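Local coordinates for superoxide dismutase (Leishmania major, PDB 4F2N), which catalyses the dismutation of superoxide to molecular oxygen and hydrogen peroxide at a mononuclear iron site, at residues N71-G76 / S95-N100; P123-N128 / M224-T229; L159-D162 / E167-I170. All coordinates share one frame; numbering follows the deposited sequence.

Interaction 1 (N71-G76 / S95-N100); sequences NTLGKG and SKVMFN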
loop_
_atom_site.group_PDB
_atom_site.type_symbol
_atom_site.label_atom_id
_atom_site.label_comp_id
_atom_site.label_asym_id
_atom_site.label_seq_id
_atom_site.Cartn_x
_atom_site.Cartn_y
_atom_site.Cartn_z
ATOM N N ASN B 71 16.358 -13.028 6.294
ATOM C CA ASN B 71 17.277 -14.077 6.753
ATOM C C ASN B 71 17.231 -15.400 5.982
ATOM O O ASN B 71 18.157 -16.182 6.087
ATOM C CB ASN B 71 17.146 -14.297 8.265
ATOM C CG ASN B 71 17.744 -13.145 9.050
ATOM O OD1 ASN B 71 18.674 -12.507 8.571
ATOM N ND2 ASN B 71 17.201 -12.845 10.219
ATOM N N THR B 72 16.171 -15.635 5.203
ATOM C CA THR B 72 16.112 -16.801 4.292
ATOM C C THR B 72 16.740 -16.520 2.921
ATOM O O THR B 72 16.855 -17.431 2.094
ATOM C CB THR B 72 14.663 -17.290 4.044
ATOM O OG1 THR B 72 13.923 -16.298 3.312
ATOM C CG2 THR B 72 13.951 -17.578 5.366
ATOM N N LEU B 73 17.115 -15.271 2.670
ATOM C CA LEU B 73 17.593 -14.840 1.349
ATOM C C LEU B 73 19.021 -14.296 1.306
ATOM O O LEU B 73 19.649 -14.272 0.247
ATOM C CB LEU B 73 16.688 -13.733 0.811
ATOM C CG LEU B 73 15.206 -14.090 0.718
ATOM C CD1 LEU B 73 14.381 -12.822 0.604
ATOM C CD2 LEU B 73 14.965 -15.043 -0.447
ATOM N N GLY B 74 19.531 -13.817 2.434
ATOM C CA GLY B 74 20.763 -13.034 2.380
ATOM C C GLY B 74 22.061 -13.794 2.514
ATOM O O GLY B 74 23.104 -13.181 2.747
ATOM N N LYS B 75 22.031 -15.123 2.376
ATOM C CA LYS B 75 23.276 -15.906 2.483
ATOM C C LYS B 75 24.389 -15.223 1.707
ATOM O O LYS B 75 24.199 -14.833 0.566
ATOM C CB LYS B 75 23.081 -17.341 1.985
ATOM N N GLY B 76 25.541 -15.045 2.342
ATOM C CA GLY B 76 26.685 -14.418 1.702
ATOM C C GLY B 76 26.920 -13.001 2.182
ATOM O O GLY B 76 28.024 -12.478 2.039
ATOM N N SER B 95 16.321 -9.786 -8.275
ATOM C CA SER B 95 16.601 -9.584 -6.868
ATOM C C SER B 95 15.512 -8.768 -6.151
ATOM O O SER B 95 15.728 -8.312 -5.017
ATOM C CB SER B 95 17.968 -8.897 -6.700
ATOM O OG SER B 95 19.012 -9.734 -7.180
ATOM N N LYS B 96 14.350 -8.610 -6.783
ATOM C CA LYS B 96 13.283 -7.751 -6.220
ATOM C C LYS B 96 12.799 -8.217 -4.842
ATOM O O LYS B 96 12.522 -7.403 -3.948
ATOM C CB LYS B 96 12.096 -7.612 -7.195
ATOM C CG LYS B 96 11.176 -6.421 -6.874
ATOM C CD LYS B 96 11.948 -5.094 -6.820
ATOM C CE LYS B 96 11.131 -3.947 -6.229
ATOM N NZ LYS B 96 10.018 -3.530 -7.135
ATOM N N VAL B 97 12.682 -9.532 -4.672
ATOM C CA VAL B 97 12.174 -10.063 -3.419
ATOM C C VAL B 97 13.125 -9.700 -2.281
ATOM O O VAL B 97 12.708 -9.153 -1.259
ATOM C CB VAL B 97 11.899 -11.584 -3.506
ATOM C CG1 VAL B 97 11.567 -12.160 -2.142
ATOM C CG2 VAL B 97 10.741 -11.835 -4.469
ATOM N N MET B 98 14.416 -9.964 -2.470
ATOM C CA MET B 98 15.370 -9.589 -1.440
ATOM C C MET B 98 15.466 -8.074 -1.251
ATOM O O MET B 98 15.554 -7.584 -0.114
ATOM C CB MET B 98 16.754 -10.180 -1.721
ATOM C CG MET B 98 17.768 -9.777 -0.663
ATOM S SD MET B 98 19.143 -10.949 -0.542
ATOM C CE MET B 98 19.769 -10.988 -2.235
ATOM N N PHE B 99 15.447 -7.329 -2.354
ATOM C CA PHE B 99 15.489 -5.856 -2.241
ATOM C C PHE B 99 14.372 -5.376 -1.308
ATOM O O PHE B 99 14.610 -4.609 -0.376
ATOM C CB PHE B 99 15.370 -5.157 -3.617
ATOM C CG PHE B 99 15.162 -3.672 -3.506
ATOM C CD1 PHE B 99 16.258 -2.820 -3.362
ATOM C CD2 PHE B 99 13.872 -3.127 -3.462
ATOM C CE1 PHE B 99 16.088 -1.455 -3.245
ATOM C CE2 PHE B 99 13.696 -1.755 -3.312
ATOM C CZ PHE B 99 14.816 -0.928 -3.192
ATOM N N ASN B 100 13.152 -5.847 -1.557
ATOM C CA ASN B 100 12.005 -5.405 -0.803
ATOM C C ASN B 100 12.148 -5.707 0.688
ATOM O O ASN B 100 11.804 -4.864 1.513
ATOM C CB ASN B 100 10.700 -6.006 -1.361
ATOM C CG ASN B 100 10.260 -5.359 -2.676
ATOM O OD1 ASN B 100 10.633 -4.228 -2.998
ATOM N ND2 ASN B 100 9.419 -6.080 -3.427
#
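In the alpha-hairpin domain of this iron superoxide dismutase, the loop that follows helix 52-71 packs through Leu73 and Gly74 on Val97 and Met98, in the first turn of helix 96-113. Leu73 and Met98 carry most of the contact, in nearly equal shares. With CG anti to the backbone N (chi1 179°), the Met98 chain runs out toward the loop and then bends at chi3 (56°). The thioether sulfur thus comes against the loop backbone, with Met98 SD 3.5 Å from Leu73 O and 3.9 Å from Gly74 CA. Leu73 CB touches the same sulfur at 4.0 Å, so both the carbonyl and the side-chain root of Leu73 border it. Further along the leucine, CD1 reaches the helix itself: it lies 4.0 Å from Val97 CG1 and equally close to Met98 CA. The Leu73 and Val97 side chains cross at about a right angle, touching by single methyl groups. The interface is small, burying 159 Å² in all, and is made by van der Waals packing. Thr72 OG1 bonds back to Lys69 O. The contact lies between the end of helix 52-71 and the start of helix 96-113, with Thr89 of helix 82-89 beside Met98.

Interaction 2 (P123-N128 / M224-T229); sequences PKTLEN and MYERAT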
loop_
_atom_site.group_PDB
_atom_site.type_symbol
_atom_site.label_atom_id
_atom_site.label_comp_id
_atom_site.label_asym_id
_atom_site.label_seq_id
_atom_site.Cartn_x
_atom_site.Cartn_y
_atom_site.Cartn_z
ATOM N N PRO B 123 16.867 20.495 18.380
ATOM C CA PRO B 123 18.005 21.349 18.694
ATOM C C PRO B 123 18.090 22.516 17.730
ATOM O O PRO B 123 17.660 22.417 16.567
ATOM C CB PRO B 123 19.208 20.428 18.498
ATOM C CG PRO B 123 18.658 19.041 18.626
ATOM C CD PRO B 123 17.280 19.121 18.040
ATOM N N LYS B 124 18.669 23.608 18.214
ATOM C CA LYS B 124 18.832 24.828 17.439
ATOM C C LYS B 124 19.536 24.613 16.079
ATOM O O LYS B 124 19.128 25.193 15.060
ATOM C CB LYS B 124 19.544 25.887 18.316
ATOM C CG LYS B 124 19.727 27.260 17.679
ATOM C CD LYS B 124 18.419 27.882 17.217
ATOM C CE LYS B 124 17.485 28.140 18.388
ATOM N NZ LYS B 124 16.254 28.822 17.910
ATOM N N THR B 125 20.556 23.760 16.040
ATOM C CA THR B 125 21.282 23.512 14.777
ATOM C C THR B 125 20.315 23.055 13.677
ATOM O O THR B 125 20.338 23.556 12.540
ATOM C CB THR B 125 22.400 22.460 14.958
ATOM O OG1 THR B 125 23.389 22.992 15.837
ATOM C CG2 THR B 125 23.080 22.139 13.611
ATOM N N LEU B 126 19.451 22.117 14.047
ATOM C CA LEU B 126 18.484 21.541 13.099
ATOM C C LEU B 126 17.413 22.551 12.724
ATOM O O LEU B 126 17.084 22.684 11.544
ATOM C CB LEU B 126 17.858 20.265 13.665
ATOM C CG LEU B 126 16.901 19.537 12.694
ATOM C CD1 LEU B 126 17.560 19.200 11.359
ATOM C CD2 LEU B 126 16.343 18.290 13.371
ATOM N N GLU B 127 16.883 23.264 13.720
ATOM C CA GLU B 127 15.894 24.310 13.477
ATOM C C GLU B 127 16.379 25.326 12.426
ATOM O O GLU B 127 15.657 25.624 11.471
ATOM C CB GLU B 127 15.551 25.039 14.776
ATOM C CG GLU B 127 14.375 25.985 14.632
ATOM C CD GLU B 127 13.956 26.575 15.965
ATOM O OE1 GLU B 127 14.747 26.501 16.937
ATOM O OE2 GLU B 127 12.833 27.116 16.040
ATOM N N ASN B 128 17.599 25.845 12.617
ATOM C CA ASN B 128 18.216 26.776 11.674
ATOM C C ASN B 128 18.319 26.187 10.261
ATOM O O ASN B 128 18.020 26.871 9.279
ATOM C CB ASN B 128 19.615 27.211 12.162
ATOM C CG ASN B 128 19.567 28.068 13.419
ATOM O OD1 ASN B 128 18.550 28.692 13.729
ATOM N ND2 ASN B 128 20.679 28.113 14.142
ATOM N N MET B 224 21.692 12.852 12.755
ATOM C CA MET B 224 21.761 12.449 11.346
ATOM C C MET B 224 22.127 13.626 10.430
ATOM O O MET B 224 22.932 13.500 9.501
ATOM C CB MET B 224 20.417 11.833 10.909
ATOM C CG MET B 224 20.110 10.471 11.561
ATOM S SD MET B 224 21.409 9.230 11.319
ATOM C CE MET B 224 21.674 9.265 9.553
ATOM N N TYR B 225 21.511 14.767 10.672
ATOM C CA TYR B 225 21.798 15.955 9.866
ATOM C C TYR B 225 23.291 16.335 9.920
ATOM O O TYR B 225 23.931 16.547 8.885
ATOM C CB TYR B 225 20.916 17.138 10.315
ATOM C CG TYR B 225 21.332 18.430 9.652
ATOM C CD1 TYR B 225 20.987 18.691 8.330
ATOM C CD2 TYR B 225 22.151 19.356 10.319
ATOM C CE1 TYR B 225 21.374 19.871 7.705
ATOM C CE2 TYR B 225 22.567 20.527 9.695
ATOM C CZ TYR B 225 22.184 20.763 8.385
ATOM O OH TYR B 225 22.586 21.911 7.744
ATOM N N GLU B 226 23.848 16.392 11.120
ATOM C CA GLU B 226 25.267 16.772 11.279
ATOM C C GLU B 226 26.206 15.823 10.537
ATOM O O GLU B 226 27.096 16.271 9.794
ATOM C CB GLU B 226 25.631 16.907 12.760
ATOM C CG GLU B 226 25.014 18.162 13.368
ATOM C CD GLU B 226 24.992 18.187 14.897
ATOM O OE1 GLU B 226 25.390 17.205 15.549
ATOM O OE2 GLU B 226 24.552 19.197 15.469
ATOM N N ARG B 227 26.003 14.514 10.700
ATOM C CA ARG B 227 26.877 13.573 10.018
ATOM C C ARG B 227 26.632 13.526 8.517
ATOM O O ARG B 227 27.567 13.330 7.775
ATOM C CB ARG B 227 26.851 12.163 10.636
ATOM C CG ARG B 227 25.517 11.415 10.618
ATOM C CD ARG B 227 25.600 10.170 11.524
ATOM N NE ARG B 227 26.505 9.139 10.984
ATOM C CZ ARG B 227 26.152 8.199 10.094
ATOM N NH1 ARG B 227 24.914 8.146 9.612
ATOM N NH2 ARG B 227 27.047 7.314 9.661
ATOM N N ALA B 228 25.380 13.702 8.081
ATOM C CA ALA B 228 25.062 13.589 6.638
ATOM C C ALA B 228 25.625 14.768 5.829
ATOM O O ALA B 228 26.023 14.585 4.668
ATOM C CB ALA B 228 23.556 13.451 6.415
ATOM N N THR B 229 25.654 15.956 6.442
ATOM C CA THR B 229 26.119 17.192 5.758
ATOM C C THR B 229 27.605 17.447 5.863
ATOM O O THR B 229 28.133 18.367 5.204
ATOM C CB THR B 229 25.449 18.493 6.257
ATOM O OG1 THR B 229 25.594 18.625 7.684
ATOM C CG2 THR B 229 24.027 18.516 5.902
#
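Leu126 and Tyr225 each hold CG anti to the backbone N (chi1 -176° and 171°), and these torsions send the two side chains into the gap between helix 124-134 and helix 218-229. Leu126 CD1 ends 4.1 Å from Tyr225 CB, at the root of the aromatic side chain. Thr125, one residue earlier, brings its methyl to the same tyrosine: Thr125 CG2 lies 4.3 Å from Tyr225 CE2, approaching the ring obliquely. That methyl also meets the carboxylate of Glu226, whose chain is extended beyond CG and crosses the threonine at about a right angle, leaving Thr125 CG2 3.8 Å from Glu226 OE2. The axes of segments 124-128 and 224-229 pass 10.6 Å apart at 65°, a spacing bridged by side chains alone. Leu126 is buried and also touches Trp218, Val221 and Cys222, one to two turns before Tyr225 on the same helix. Behind the tyrosine, Thr229 OG1 donates to Tyr225 O at 2.9 Å, while Thr229 N reaches that oxygen from the opposite face of its plane; the hydroxyl also lies 4.0 Å above one face of the Tyr225 ring, offset toward the rim. Chemically the joint is graded: an apolar leucine-tyrosine contact inside, and outside it a carboxylate against a threonine methyl, a van der Waals approach that adds no charge pairing between the helices.

Interaction 3 (L159-D162 / E167-I170); sequences LCVD and ELLI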
loop_
_atom_site.group_PDB
_atom_site.type_symbol
_atom_site.label_atom_id
_atom_site.label_comp_id
_atom_site.label_asym_id
_atom_site.label_seq_id
_atom_site.Cartn_x
_atom_site.Cartn_y
_atom_site.Cartn_z
ATOM N N LEU B 159 12.742 13.213 4.803
ATOM C CA LEU B 159 13.581 14.426 4.755
ATOM C C LEU B 159 15.019 13.943 4.581
ATOM O O LEU B 159 15.516 13.144 5.384
ATOM C CB LEU B 159 13.438 15.254 6.050
ATOM C CG LEU B 159 14.278 16.544 6.179
ATOM C CD1 LEU B 159 13.883 17.574 5.129
ATOM C CD2 LEU B 159 14.063 17.122 7.578
ATOM N N CYS B 160 15.666 14.397 3.520
ATOM C CA CYS B 160 17.027 13.989 3.196
ATOM C C CYS B 160 17.968 15.162 3.026
ATOM O O CYS B 160 17.554 16.294 2.703
ATOM C CB CYS B 160 17.089 13.150 1.905
ATOM S SG CYS B 160 16.122 11.629 1.914
ATOM N N VAL B 161 19.248 14.862 3.214
ATOM C CA VAL B 161 20.325 15.766 2.865
ATOM C C VAL B 161 20.867 15.271 1.510
ATOM O O VAL B 161 21.121 14.052 1.293
ATOM C CB VAL B 161 21.463 15.701 3.918
ATOM C CG1 VAL B 161 22.761 16.276 3.366
ATOM C CG2 VAL B 161 21.048 16.358 5.238
ATOM N N ASP B 162 21.042 16.198 0.583
ATOM C CA ASP B 162 21.789 15.896 -0.641
ATOM C C ASP B 162 23.265 16.217 -0.329
ATOM O O ASP B 162 23.591 17.382 -0.082
ATOM C CB ASP B 162 21.262 16.760 -1.813
ATOM C CG ASP B 162 22.024 16.531 -3.121
ATOM O OD1 ASP B 162 23.259 16.326 -3.096
ATOM O OD2 ASP B 162 21.393 16.621 -4.194
ATOM N N GLU B 167 21.704 20.649 0.318
ATOM C CA GLU B 167 20.282 20.964 0.425
ATOM C C GLU B 167 19.575 19.943 1.277
ATOM O O GLU B 167 19.949 18.770 1.296
ATOM C CB GLU B 167 19.608 20.952 -0.940
ATOM C CG GLU B 167 19.834 22.206 -1.765
ATOM C CD GLU B 167 19.500 21.927 -3.205
ATOM O OE1 GLU B 167 20.112 21.008 -3.780
ATOM O OE2 GLU B 167 18.599 22.582 -3.750
ATOM N N LEU B 168 18.519 20.390 1.939
ATOM C CA LEU B 168 17.552 19.493 2.565
ATOM C C LEU B 168 16.367 19.334 1.617
ATOM O O LEU B 168 15.896 20.322 1.025
ATOM C CB LEU B 168 17.070 20.073 3.895
ATOM C CG LEU B 168 17.992 19.918 5.103
ATOM C CD1 LEU B 168 17.479 20.822 6.203
ATOM C CD2 LEU B 168 18.016 18.464 5.546
ATOM N N LEU B 169 15.878 18.103 1.465
ATOM C CA LEU B 169 14.857 17.828 0.472
ATOM C C LEU B 169 13.795 16.898 1.037
ATOM O O LEU B 169 14.124 15.956 1.761
ATOM C CB LEU B 169 15.478 17.145 -0.775
ATOM C CG LEU B 169 16.593 17.771 -1.630
ATOM C CD1 LEU B 169 17.243 16.732 -2.543
ATOM C CD2 LEU B 169 16.091 18.936 -2.474
ATOM N N ILE B 170 12.539 17.154 0.671
ATOM C CA ILE B 170 11.449 16.204 0.900
ATOM C C ILE B 170 11.289 15.315 -0.313
ATOM O O ILE B 170 11.122 15.804 -1.429
ATOM C CB ILE B 170 10.126 16.942 1.223
ATOM C CG1 ILE B 170 10.344 17.834 2.439
ATOM C CG2 ILE B 170 8.970 15.952 1.451
ATOM C CD1 ILE B 170 9.164 18.751 2.763
#
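Val161 and Leu168 face each other as a non-hydrogen-bonded pair, their side chains on the same face of the sheet and set at a slant to one another, with Val161 CG2 3.7 Å from Leu168 CD2. Leu168 CG is anti to its carbonyl carbon (chi1 -79°), which carries CD2 back over the neighbouring strand, close to Cys160 O as well. Leu159 shares this face and leans across from the other strand: its CD1 methyl sits above the backbone, 3.7 Å from Leu169 O, and reaches Leu168 CB at 4.2 Å. The two segments belong to the beta hairpin of strands 155-161 and 168-174, part of the three-stranded antiparallel sheet of the C-terminal domain, in which 155-161 is the middle strand. Cys160 and Leu169 form the hydrogen-bonded pair, Cys160 N donating to Leu169 O and Leu169 N to Cys160 O, both at 2.8 Å. Asp162 N adds a bond to Glu167 O at 2.9 Å. On the face bearing Cys160 and Leu169, Leu169 CD1 stretches diagonally to Asp162 CB, 4.1 Å away, and both residues touch Leu184. Asp162 OD2 and Glu167 OE1, like charges 4.6 Å apart, would probably repel; in the connecting loop, Asp162 OD1 accepts from Thr165 N, and Glu167 OE1 bonds Thr165 OG1.

In the fold
Interactions 2 and 3 adjoin in the C-terminal domain, their centres 11 Å apart: Tyr225 lies against Val161 and Leu168, and Thr229 CG2 meets Val161 CG1 at 3.6 Å, so helix 218-229 bears on the hairpin as well as on helix 124-134. Along the chain, 159-162/167-170 is nested within the loop closed by 123-128/224-229. Interaction 1, in the alpha-hairpin domain, lies opposite interaction 2 across the chain's centre, their centres 33 Å apart. Of eight touching residues in interaction 3 four are buried and none exposed, against one buried of four in each other contact. Backbone hydrogen bonds join its strands; interaction 1 sets a thioether against loop backbone and interaction 2 joins side chains of two helices, both lacking inter-segment hydrogen bonds.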